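Local structure of alpha-/beta-galactoside alpha-2,3-sialyltransferase (Photobacterium phosphoreum, 2ZWI) at residues L256-K261 against P265-S270; K213-N216 against F220-E223; D201-F206 against L308-A313. The protein probably transfers sialic acid in alpha-2,3 linkage to galactosides, as a glycosyltransferase of GT-B type that binds CMP and a zinc ion. One frame throughout, in Å; residues are numbered along the deposited sequence.

Contact 1 of 3, residues L256-K261 against P265-S270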
loop_
_atom_site.group_PDB
_atom_site.type_symbol
_atom_site.label_atom_id
_atom_site.label_comp_id
_atom_site.label_asym_id
_atom_site.label_seq_id
_atom_site.Cartn_x
_atom_site.Cartn_y
_atom_site.Cartn_z
ATOM N N LEU A 256 8.576 -24.424 0.498
ATOM C CA LEU A 256 9.985 -24.221 0.181
ATOM C C LEU A 256 10.724 -25.514 -0.190
ATOM O O LEU A 256 11.630 -25.481 -1.043
ATOM C CB LEU A 256 10.696 -23.493 1.308
ATOM C CG LEU A 256 10.481 -21.989 1.246
ATOM C CD1 LEU A 256 10.685 -21.382 2.638
ATOM C CD2 LEU A 256 11.375 -21.347 0.187
ATOM N N THR A 257 10.347 -26.645 0.414
ATOM C CA THR A 257 11.001 -27.895 0.010
ATOM C C THR A 257 10.528 -28.375 -1.359
ATOM O O THR A 257 11.330 -28.878 -2.125
ATOM C CB THR A 257 11.052 -29.058 1.070
ATOM O OG1 THR A 257 10.303 -30.207 0.631
ATOM C CG2 THR A 257 10.681 -28.635 2.443
ATOM N N GLU A 258 9.248 -28.171 -1.680
ATOM C CA GLU A 258 8.741 -28.452 -3.019
ATOM C C GLU A 258 9.394 -27.549 -4.083
ATOM O O GLU A 258 9.789 -28.018 -5.161
ATOM C CB GLU A 258 7.214 -28.315 -3.050
ATOM C CG GLU A 258 6.544 -28.936 -4.289
ATOM C CD GLU A 258 6.707 -30.451 -4.366
ATOM O OE1 GLU A 258 6.543 -31.016 -5.466
ATOM O OE2 GLU A 258 7.004 -31.079 -3.335
ATOM N N ALA A 259 9.508 -26.260 -3.780
ATOM C CA ALA A 259 10.132 -25.288 -4.690
ATOM C C ALA A 259 11.586 -25.617 -5.011
ATOM O O ALA A 259 12.062 -25.343 -6.114
ATOM C CB ALA A 259 10.022 -23.869 -4.117
ATOM N N LYS A 260 12.292 -26.190 -4.042
ATOM C CA LYS A 260 13.694 -26.523 -4.226
ATOM C C LYS A 260 13.923 -27.737 -5.141
ATOM O O LYS A 260 15.037 -27.950 -5.606
ATOM C CB LYS A 260 14.410 -26.672 -2.879
ATOM C CG LYS A 260 14.639 -25.330 -2.201
ATOM C CD LYS A 260 15.821 -25.339 -1.284
ATOM C CE LYS A 260 15.461 -25.820 0.097
ATOM N NZ LYS A 260 16.449 -25.267 1.085
ATOM N N LYS A 261 12.873 -28.505 -5.414
ATOM C CA LYS A 261 12.960 -29.598 -6.381
ATOM C C LYS A 261 12.957 -29.027 -7.796
ATOM O O LYS A 261 12.156 -28.136 -8.098
ATOM C CB LYS A 261 11.797 -30.578 -6.229
ATOM C CG LYS A 261 11.711 -31.248 -4.874
ATOM C CD LYS A 261 10.373 -31.956 -4.727
ATOM C CE LYS A 261 10.206 -32.553 -3.326
ATOM N NZ LYS A 261 8.891 -33.274 -3.235
ATOM N N PRO A 265 5.916 -31.376 -10.071
ATOM C CA PRO A 265 4.718 -31.191 -10.893
ATOM C C PRO A 265 3.826 -30.048 -10.404
ATOM O O PRO A 265 2.886 -29.653 -11.110
ATOM C CB PRO A 265 3.975 -32.523 -10.725
ATOM C CG PRO A 265 4.404 -33.027 -9.414
ATOM C CD PRO A 265 5.818 -32.576 -9.218
ATOM N N ILE A 266 4.105 -29.555 -9.197
ATOM C CA ILE A 266 3.302 -28.516 -8.556
ATOM C C ILE A 266 4.009 -27.191 -8.748
ATOM O O ILE A 266 3.504 -26.308 -9.427
ATOM C CB ILE A 266 3.121 -28.793 -7.037
ATOM C CG1 ILE A 266 2.327 -30.090 -6.822
ATOM C CG2 ILE A 266 2.427 -27.619 -6.350
ATOM C CD1 ILE A 266 2.708 -30.853 -5.541
ATOM N N ILE A 267 5.188 -27.060 -8.156
ATOM C CA ILE A 267 5.989 -25.868 -8.359
ATOM C C ILE A 267 6.929 -26.109 -9.549
ATOM O O ILE A 267 8.068 -26.544 -9.374
ATOM C CB ILE A 267 6.745 -25.457 -7.070
ATOM C CG1 ILE A 267 5.759 -25.326 -5.898
ATOM C CG2 ILE A 267 7.524 -24.149 -7.294
ATOM C CD1 ILE A 267 6.401 -24.967 -4.560
ATOM N N THR A 268 6.430 -25.841 -10.756
ATOM C CA THR A 268 7.199 -26.076 -11.987
ATOM C C THR A 268 8.374 -25.102 -12.153
ATOM O O THR A 268 9.399 -25.462 -12.728
ATOM C CB THR A 268 6.300 -26.097 -13.257
ATOM O OG1 THR A 268 5.619 -24.847 -13.394
ATOM C CG2 THR A 268 5.258 -27.229 -13.171
ATOM N N ASN A 269 8.222 -23.884 -11.630
ATOM C CA ASN A 269 9.299 -22.884 -11.589
ATOM C C ASN A 269 10.173 -23.057 -10.364
ATOM O O ASN A 269 9.900 -22.470 -9.308
ATOM C CB ASN A 269 8.731 -21.465 -11.546
ATOM C CG ASN A 269 8.042 -21.069 -12.809
ATOM O OD1 ASN A 269 7.055 -20.320 -12.776
ATOM N ND2 ASN A 269 8.547 -21.547 -13.943
ATOM N N SER A 270 11.239 -23.837 -10.517
ATOM C CA SER A 270 12.118 -24.217 -9.413
ATOM C C SER A 270 12.968 -23.078 -8.867
ATOM O O SER A 270 13.336 -22.163 -9.600
ATOM C CB SER A 270 13.056 -25.340 -9.859
ATOM O OG SER A 270 13.858 -25.751 -8.770
HETATM O O HOH W 1 10.283 -27.972 -10.168
#
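I267 and S270 fold back on E258 and A259 in a local chain-reversal contact at the C-terminal end of helix 249-259, where the chain turns toward strand 275-279. The apolar part rests on I267, whose CD1 sits 3.8 Å from A259 CB and 3.8 Å from E258 CB. The small methyl of A259 lets the branched side chain come close to the helix backbone, and F337 of strand 334-340 packs against both A259 and I267. This helix is the connection of a beta-alpha-beta unit in the second Rossmann-like domain of the GT-B fold, joining the neighbouring parallel strands 236-240 and 275-279. S270 approaches two carbonyls of this region: OG lies 3.2 Å from A259 O and 3.0 Å from K261 O, two acceptors that compete for one hydroxyl proton, while Q272 N bonds to S270 OG. A water 2.8 Å from K261 O also reaches I267 O. Bent at chi2 (65°), E258 crosses I266 at about a right angle, with OE1 3.8 Å from I266 CD1. S264 OG bonds to that oxygen, whereas K261 NZ forms a salt bridge to OE2 from the syn side, 32° out of the carboxylate plane.

Contact 2 of 3, residues K213-N216 against F220-E223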
loop_
_atom_site.group_PDB
_atom_site.type_symbol
_atom_site.label_atom_id
_atom_site.label_comp_id
_atom_site.label_asym_id
_atom_site.label_seq_id
_atom_site.Cartn_x
_atom_site.Cartn_y
_atom_site.Cartn_z
ATOM N N LYS A 213 17.139 11.329 3.538
ATOM C CA LYS A 213 15.873 11.632 4.196
ATOM C C LYS A 213 14.913 10.438 4.185
ATOM O O LYS A 213 14.202 10.204 5.166
ATOM C CB LYS A 213 15.207 12.855 3.563
ATOM C CG LYS A 213 14.138 13.495 4.442
ATOM C CD LYS A 213 13.672 14.863 3.901
ATOM C CE LYS A 213 14.787 15.891 3.983
ATOM N NZ LYS A 213 14.263 17.286 3.913
ATOM N N PHE A 214 14.897 9.688 3.082
ATOM C CA PHE A 214 14.078 8.484 3.013
ATOM C C PHE A 214 14.546 7.430 4.019
ATOM O O PHE A 214 13.721 6.823 4.720
ATOM C CB PHE A 214 14.000 7.897 1.593
ATOM C CG PHE A 214 13.089 6.690 1.502
ATOM C CD1 PHE A 214 11.725 6.850 1.281
ATOM C CD2 PHE A 214 13.591 5.405 1.689
ATOM C CE1 PHE A 214 10.866 5.765 1.226
ATOM C CE2 PHE A 214 12.729 4.285 1.633
ATOM C CZ PHE A 214 11.364 4.471 1.396
ATOM N N TYR A 215 15.858 7.225 4.098
ATOM C CA TYR A 215 16.435 6.308 5.089
ATOM C C TYR A 215 16.111 6.744 6.503
ATOM O O TYR A 215 15.788 5.906 7.346
ATOM C CB TYR A 215 17.951 6.182 4.942
ATOM C CG TYR A 215 18.431 5.862 3.548
ATOM C CD1 TYR A 215 17.667 5.087 2.680
ATOM C CD2 TYR A 215 19.668 6.322 3.106
ATOM C CE1 TYR A 215 18.112 4.803 1.398
ATOM C CE2 TYR A 215 20.126 6.034 1.835
ATOM C CZ TYR A 215 19.350 5.278 0.988
ATOM O OH TYR A 215 19.813 4.999 -0.276
ATOM N N ASN A 216 16.202 8.052 6.763
ATOM C CA ASN A 216 15.904 8.589 8.097
ATOM C C ASN A 216 14.436 8.430 8.521
ATOM O O ASN A 216 14.159 8.043 9.654
ATOM C CB ASN A 216 16.356 10.043 8.219
ATOM C CG ASN A 216 17.868 10.181 8.294
ATOM O OD1 ASN A 216 18.570 9.252 8.691
ATOM N ND2 ASN A 216 18.377 11.348 7.903
ATOM N N PHE A 220 15.351 2.626 7.507
ATOM C CA PHE A 220 15.866 1.564 6.650
ATOM C C PHE A 220 16.935 2.073 5.691
ATOM O O PHE A 220 16.749 3.090 5.028
ATOM C CB PHE A 220 14.744 0.871 5.860
ATOM C CG PHE A 220 15.253 -0.107 4.830
ATOM C CD1 PHE A 220 15.785 -1.343 5.217
ATOM C CD2 PHE A 220 15.238 0.216 3.480
ATOM C CE1 PHE A 220 16.275 -2.235 4.272
ATOM C CE2 PHE A 220 15.740 -0.678 2.524
ATOM C CZ PHE A 220 16.256 -1.903 2.926
ATOM N N ASN A 221 18.042 1.339 5.613
ATOM C CA ASN A 221 19.128 1.635 4.689
ATOM C C ASN A 221 19.455 0.341 3.965
ATOM O O ASN A 221 19.717 -0.668 4.623
ATOM C CB ASN A 221 20.356 2.124 5.471
ATOM C CG ASN A 221 21.467 2.620 4.579
ATOM O OD1 ASN A 221 21.869 1.955 3.628
ATOM N ND2 ASN A 221 21.997 3.796 4.907
ATOM N N PRO A 222 19.403 0.352 2.614
ATOM C CA PRO A 222 19.509 -0.878 1.827
ATOM C C PRO A 222 20.916 -1.445 1.673
ATOM O O PRO A 222 21.078 -2.427 0.955
ATOM C CB PRO A 222 19.003 -0.441 0.448
ATOM C CG PRO A 222 19.402 0.977 0.361
ATOM C CD PRO A 222 19.187 1.522 1.744
ATOM N N GLU A 223 21.913 -0.837 2.316
ATOM C CA GLU A 223 23.307 -1.239 2.108
ATOM C C GLU A 223 23.576 -2.712 2.446
ATOM O O GLU A 223 24.171 -3.411 1.637
ATOM C CB GLU A 223 24.283 -0.311 2.847
ATOM C CG GLU A 223 25.766 -0.573 2.535
ATOM C CD GLU A 223 26.102 -0.522 1.038
ATOM O OE1 GLU A 223 25.421 0.220 0.272
ATOM O OE2 GLU A 223 27.061 -1.230 0.624
#
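Y215, near the end of helix 208-218, lays its ring against F220, N221 and P222, the short connection into helix 223-230. Its CG lies opposite the carbonyl carbon and beside the backbone N (chi1 -51°), which lays the ring beside F220-P222. F220 O meets the near part of the side chain, 3.2 Å from Y215 CD1, at an oblique angle to the ring; Y215 CA also offers its hydrogen to F220 O, at 3.2 Å. Farther out, P222 CD touches Y215 CE1 at 3.5 Å, the proline crossing the tyrosine at about a right angle. A proline suits this place: its ring methylenes give the tyrosine an apolar surface.

Over one face of the Y215 ring lies N221 CG, the amide plane tilted only 29° from the ring plane and ND2 3.9 Å from Y215 CD2. The amide has a second task. Its OD1 accepts from E223 N at 3.1 Å, in the carbonyl plane, closing an Asx turn that caps the start of helix 223-230. P222 stands inside this turn, and its N lies above one face of the F220 ring.

Between the backbones runs one weak, bent bond, F220 N to Y215 O at 3.3 Å; T218 OG1 is a further partner of F220 N. T311, after helix 305-310, packs on Y215, F220 and P222 alike. The one well-directed bond here, N221 OD1 to E223 N, lies within 220-223 and caps the turn into helix 223-230, while the two segments meet through weak CH...O, amide-over-ring and apolar contacts, consistent with an interface that rests on close fit rather than on strong bonds between the segments.

Contact 3 of 3, residues D201-F206 against L308-A313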
loop_
_atom_site.group_PDB
_atom_site.type_symbol
_atom_site.label_atom_id
_atom_site.label_comp_id
_atom_site.label_asym_id
_atom_site.label_seq_id
_atom_site.Cartn_x
_atom_site.Cartn_y
_atom_site.Cartn_z
ATOM N N ASP A 201 10.126 4.707 -8.907
ATOM C CA ASP A 201 11.434 5.014 -9.498
ATOM C C ASP A 201 11.939 6.390 -9.070
ATOM O O ASP A 201 12.753 6.998 -9.766
ATOM C CB ASP A 201 11.343 4.931 -11.027
ATOM C CG ASP A 201 10.313 5.893 -11.611
ATOM O OD1 ASP A 201 9.614 6.599 -10.847
ATOM O OD2 ASP A 201 10.203 5.954 -12.855
ATOM N N TYR A 202 11.445 6.876 -7.935
ATOM C CA TYR A 202 11.856 8.175 -7.396
ATOM C C TYR A 202 13.364 8.281 -7.166
ATOM O O TYR A 202 13.957 9.343 -7.392
ATOM C CB TYR A 202 11.107 8.481 -6.089
ATOM C CG TYR A 202 9.647 8.810 -6.294
ATOM C CD1 TYR A 202 8.669 7.816 -6.215
ATOM C CD2 TYR A 202 9.240 10.118 -6.568
ATOM C CE1 TYR A 202 7.326 8.112 -6.410
ATOM C CE2 TYR A 202 7.898 10.426 -6.763
ATOM C CZ TYR A 202 6.945 9.420 -6.675
ATOM O OH TYR A 202 5.614 9.722 -6.880
ATOM N N PHE A 203 13.986 7.186 -6.731
ATOM C CA PHE A 203 15.421 7.204 -6.424
ATOM C C PHE A 203 16.306 7.494 -7.640
ATOM O O PHE A 203 17.453 7.894 -7.490
ATOM C CB PHE A 203 15.857 5.916 -5.713
ATOM C CG PHE A 203 15.833 6.015 -4.211
ATOM C CD1 PHE A 203 14.719 6.536 -3.542
ATOM C CD2 PHE A 203 16.916 5.564 -3.455
ATOM C CE1 PHE A 203 14.701 6.635 -2.139
ATOM C CE2 PHE A 203 16.899 5.645 -2.049
ATOM C CZ PHE A 203 15.790 6.181 -1.397
ATOM N N THR A 204 15.762 7.290 -8.835
ATOM C CA THR A 204 16.465 7.577 -10.086
ATOM C C THR A 204 16.772 9.080 -10.216
ATOM O O THR A 204 17.801 9.449 -10.777
ATOM C CB THR A 204 15.651 7.024 -11.297
ATOM O OG1 THR A 204 15.595 5.595 -11.196
ATOM C CG2 THR A 204 16.255 7.391 -12.637
ATOM N N THR A 205 15.907 9.933 -9.667
ATOM C CA THR A 205 16.083 11.387 -9.768
ATOM C C THR A 205 16.466 12.081 -8.450
ATOM O O THR A 205 16.839 13.257 -8.457
ATOM C CB THR A 205 14.845 12.084 -10.383
ATOM O OG1 THR A 205 13.677 11.775 -9.613
ATOM C CG2 THR A 205 14.622 11.637 -11.825
ATOM N N PHE A 206 16.370 11.354 -7.335
ATOM C CA PHE A 206 16.715 11.880 -6.012
ATOM C C PHE A 206 18.213 12.143 -5.883
ATOM O O PHE A 206 19.040 11.313 -6.287
ATOM C CB PHE A 206 16.313 10.876 -4.922
ATOM C CG PHE A 206 14.874 10.986 -4.456
ATOM C CD1 PHE A 206 13.960 11.821 -5.095
ATOM C CD2 PHE A 206 14.437 10.225 -3.372
ATOM C CE1 PHE A 206 12.647 11.910 -4.649
ATOM C CE2 PHE A 206 13.119 10.291 -2.933
ATOM C CZ PHE A 206 12.222 11.140 -3.569
ATOM N N LEU A 308 12.064 -1.833 0.323
ATOM C CA LEU A 308 12.976 -2.508 -0.597
ATOM C C LEU A 308 12.757 -2.041 -2.027
ATOM O O LEU A 308 13.715 -1.853 -2.785
ATOM C CB LEU A 308 12.808 -4.035 -0.555
ATOM C CG LEU A 308 12.961 -4.774 0.781
ATOM C CD1 LEU A 308 12.855 -6.286 0.581
ATOM C CD2 LEU A 308 14.259 -4.412 1.441
ATOM N N ILE A 309 11.490 -1.897 -2.405
ATOM C CA ILE A 309 11.161 -1.449 -3.751
ATOM C C ILE A 309 11.671 -0.021 -3.971
ATOM O O ILE A 309 12.346 0.258 -4.967
ATOM C CB ILE A 309 9.640 -1.541 -4.052
ATOM C CG1 ILE A 309 9.159 -2.997 -3.957
ATOM C CG2 ILE A 309 9.352 -0.978 -5.441
ATOM C CD1 ILE A 309 7.645 -3.153 -3.805
ATOM N N MET A 310 11.335 0.876 -3.049
ATOM C CA MET A 310 11.629 2.303 -3.229
ATOM C C MET A 310 13.139 2.568 -3.282
ATOM O O MET A 310 13.591 3.447 -4.033
ATOM C CB MET A 310 10.948 3.153 -2.143
ATOM C CG MET A 310 10.870 4.645 -2.481
ATOM S SD MET A 310 9.966 4.976 -4.006
ATOM C CE MET A 310 8.279 5.040 -3.417
ATOM N N THR A 311 13.904 1.781 -2.519
ATOM C CA THR A 311 15.359 1.928 -2.444
ATOM C C THR A 311 16.109 1.143 -3.530
ATOM O O THR A 311 17.341 1.082 -3.521
ATOM C CB THR A 311 15.916 1.596 -1.019
ATOM O OG1 THR A 311 15.632 0.237 -0.659
ATOM C CG2 THR A 311 15.330 2.528 0.023
ATOM N N ASP A 312 15.351 0.563 -4.468
ATOM C CA ASP A 312 15.871 -0.265 -5.555
ATOM C C ASP A 312 16.740 -1.432 -5.045
ATOM O O ASP A 312 17.828 -1.682 -5.564
ATOM C CB ASP A 312 16.621 0.608 -6.587
ATOM C CG ASP A 312 16.881 -0.110 -7.903
ATOM O OD1 ASP A 312 17.843 0.285 -8.588
ATOM O OD2 ASP A 312 16.147 -1.066 -8.258
ATOM N N ALA A 313 16.255 -2.134 -4.023
ATOM C CA ALA A 313 16.958 -3.295 -3.488
ATOM C C ALA A 313 16.132 -4.543 -3.765
ATOM O O ALA A 313 15.670 -5.215 -2.851
ATOM C CB ALA A 313 17.218 -3.124 -2.011
HETATM O O HOH W 2 12.876 4.534 -6.332
#
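F203 and M310 meet through a ring and a backbone carbonyl: M310 O stands 3.3 Å above the F203 ring plane, offset toward its rim. Over the same face T311 CA makes a CH-pi contact, 4.2 Å from the ring centroid and 18° off the ring normal. T311 CG2 runs alongside, 3.9 Å from F203 CZ. A flat aromatic suits the place because its face accepts the CA-H of T311 while its rim lies beside the methyl. Next to it, M310 makes a Met-aromatic contact, with SD 3.8 Å from Y202 CD1, oblique to the ring. The methionine bends at chi2 (59°) and chi3 (86°), easy for an unbranched chain.

A water accepts from F203 N at 2.9 Å and supplies M310 O with a hydrogen bond of 2.6 Å. Y202 O accepts from both T205 N and F206 N, and the F206 ring covers Y202 CB. A Schellman motif, with D312 at positive phi, ends helix 305-310 (A313 N to L308 O, D312 N to I309 O), and T311 OG1 bonds back to A307 O. Helix 14-26 packs on Y202 and M310 through T21, helix 208-218 on F203 through K211 and on M310 and T311 through F214. Here 201-206, following strand 195-197 of the first domain's sheet, meets helix 305-310, whose F305 and E306 bind CMP and which leads to strand 317-321 of the second.

Leaving strand 195-197, at one edge of the seven-stranded sheet, the chain enters 201-206, the first half of contact 3. Its partner, 308-313, arrives more than a hundred residues later, so contact 3 closes a long loop that encloses the other two. Within it, contact 2 closes first, a short turn between helices 208-218 and 223-230, and contact 1 follows in series, another short turn at the C-terminal part of helix 249-259, before strand 275-279. None of the loops cross. Contacts 2 and 3 touch, Y215 packing on F203 and F220 on L308, and together join the first domain's edge to helix 305-310. Contact 1 stands apart, its centre about 31 Å from that of contact 3.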